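Local atomic coordinates of PCF11 protein (Saccharomyces cerevisiae, PDB entry 1SZ9), a protein that binds the carboxy-terminal domain of RNA polymerase II through its CTD-interacting domain and acts as a factor in 3'-end processing of mRNA. Residues T29-A34 against K72-P77. Sequence-based numbering, arbitrary orientation.
Sequences TLTKLA and KNVGSP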
loop_
_atom_site.group_PDB
_atom_site.type_symbol
_atom_site.label_atom_id
_atom_site.label_comp_id
_atom_site.label_asym_id
_atom_site.label_seq_id
_atom_site.Cartn_x
_atom_site.Cartn_y
_atom_site.Cartn_z
ATOM N N THR A 29 -5.789 0.040 13.071
ATOM C CA THR A 29 -4.826 -0.152 14.146
ATOM C C THR A 29 -3.403 -0.075 13.594
ATOM O O THR A 29 -2.525 0.516 14.226
ATOM C CB THR A 29 -5.082 -1.491 14.888
ATOM O OG1 THR A 29 -6.353 -1.411 15.557
ATOM C CG2 THR A 29 -3.990 -1.762 15.928
ATOM N N LEU A 30 -3.168 -0.652 12.418
ATOM C CA LEU A 30 -1.841 -0.572 11.804
ATOM C C LEU A 30 -1.500 0.900 11.456
ATOM O O LEU A 30 -0.343 1.316 11.552
ATOM C CB LEU A 30 -1.781 -1.428 10.528
ATOM C CG LEU A 30 -1.799 -2.958 10.694
ATOM C CD1 LEU A 30 -1.937 -3.648 9.312
ATOM C CD2 LEU A 30 -0.493 -3.408 11.404
ATOM N N THR A 31 -2.512 1.677 11.058
ATOM C CA THR A 31 -2.321 3.083 10.697
ATOM C C THR A 31 -1.946 3.897 11.945
ATOM O O THR A 31 -1.087 4.770 11.890
ATOM C CB THR A 31 -3.620 3.656 10.064
ATOM O OG1 THR A 31 -3.989 2.837 8.947
ATOM C CG2 THR A 31 -3.424 5.115 9.587
ATOM N N LYS A 32 -2.594 3.600 13.071
ATOM C CA LYS A 32 -2.314 4.291 14.324
ATOM C C LYS A 32 -0.894 3.943 14.798
ATOM O O LYS A 32 -0.176 4.805 15.289
ATOM C CB LYS A 32 -3.349 3.897 15.387
ATOM C CG LYS A 32 -4.746 4.446 15.122
ATOM C CD LYS A 32 -5.791 3.761 16.016
ATOM C CE LYS A 32 -5.520 4.022 17.491
ATOM N NZ LYS A 32 -6.567 3.425 18.346
ATOM N N LEU A 33 -0.490 2.684 14.647
ATOM C CA LEU A 33 0.865 2.287 15.025
ATOM C C LEU A 33 1.890 3.042 14.151
ATOM O O LEU A 33 2.965 3.437 14.620
ATOM C CB LEU A 33 1.056 0.771 14.842
ATOM C CG LEU A 33 0.486 -0.168 15.920
ATOM C CD1 LEU A 33 0.576 -1.629 15.470
ATOM C CD2 LEU A 33 1.281 0.033 17.225
ATOM N N ALA A 34 1.555 3.228 12.878
ATOM C CA ALA A 34 2.450 3.920 11.954
ATOM C C ALA A 34 2.545 5.414 12.313
ATOM O O ALA A 34 3.597 6.021 12.192
ATOM C CB ALA A 34 1.960 3.732 10.514
ATOM N N LYS A 72 -2.414 7.754 3.132
ATOM C CA LYS A 72 -3.465 8.770 3.110
ATOM C C LYS A 72 -3.736 9.456 4.456
ATOM O O LYS A 72 -4.085 10.630 4.495
ATOM C CB LYS A 72 -4.773 8.158 2.626
ATOM C CG LYS A 72 -4.893 8.071 1.116
ATOM C CD LYS A 72 -6.211 7.445 0.722
ATOM C CE LYS A 72 -6.396 7.424 -0.792
ATOM N NZ LYS A 72 -7.605 6.628 -1.121
ATOM N N ASN A 73 -3.579 8.728 5.554
ATOM C CA ASN A 73 -3.882 9.293 6.862
ATOM C C ASN A 73 -2.698 9.765 7.673
ATOM O O ASN A 73 -2.841 10.652 8.512
ATOM C CB ASN A 73 -4.705 8.293 7.674
ATOM C CG ASN A 73 -5.996 7.923 6.971
ATOM O OD1 ASN A 73 -6.786 8.798 6.623
ATOM N ND2 ASN A 73 -6.211 6.633 6.747
ATOM N N VAL A 74 -1.540 9.158 7.446
ATOM C CA VAL A 74 -0.343 9.560 8.158
ATOM C C VAL A 74 0.456 10.468 7.232
ATOM O O VAL A 74 0.863 11.559 7.629
ATOM C CB VAL A 74 0.527 8.350 8.571
ATOM C CG1 VAL A 74 1.675 8.815 9.483
ATOM C CG2 VAL A 74 -0.325 7.317 9.304
ATOM N N GLY A 75 0.655 10.020 5.992
ATOM C CA GLY A 75 1.412 10.790 5.017
ATOM C C GLY A 75 2.897 10.531 5.170
ATOM O O GLY A 75 3.318 9.383 5.298
ATOM N N SER A 76 3.697 11.594 5.171
ATOM C CA SER A 76 5.136 11.458 5.317
ATOM C C SER A 76 5.486 10.803 6.655
ATOM O O SER A 76 4.782 10.972 7.638
ATOM C CB SER A 76 5.818 12.830 5.218
ATOM O OG SER A 76 7.239 12.672 5.206
ATOM N N PRO A 77 6.575 10.029 6.701
ATOM C CA PRO A 77 7.514 9.710 5.613
ATOM C C PRO A 77 7.094 8.483 4.780
ATOM O O PRO A 77 7.808 8.052 3.854
ATOM C CB PRO A 77 8.803 9.454 6.367
ATOM C CG PRO A 77 8.306 8.701 7.550
ATOM C CD PRO A 77 7.065 9.489 7.980
#
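V74 meets T31 and A34 of helix 24-36 mainly through its CG2 methyl, and this small contact illustrates how a few methyl groups can pack a helix against the chain near the end of another helix. Its CG2 lies 3.8 Å from CG2 of T31, the two side chains running past each other in opposite directions, and 3.7 Å from the carbonyl O of T31. The same methyl comes to 4.4 Å from CB of A34, one turn further along the helix, while the other branch, CG1, comes to 4.3 Å from the A34 carbonyl O, so both approaches to A34 are more distant than those to T31. N73 adds its aliphatic root: its CB rests 3.9 Å from T31 CG2. Across the two segments the contact is thus one of van der Waals packing.

The rotation of T31 divides its labour. With chi1 at -56°, CG2 stands anti to the backbone N and faces N73 and V74, whereas OG1 turns back beside that N and is held by hydrogen bonds to the carbonyl O of I27 and to OG of S69. The buried hydroxyl is therefore satisfied and ties the two helices together one turn before N73. I70 of helix 57-73 also touches the side chains of T31 and A34, and the A34 carbonyl O is bonded to the hydroxyl of Y78.

Beyond V74 the chain leaves helical geometry at G75, whose phi is 85°, and passes through a cis peptide bond before P77 toward helix 78-83. Packing of one helix against the next but one along the chain, here 24-36 against 57-73, is characteristic of the all-helical, ARM-repeat-like CID fold of Pcf11.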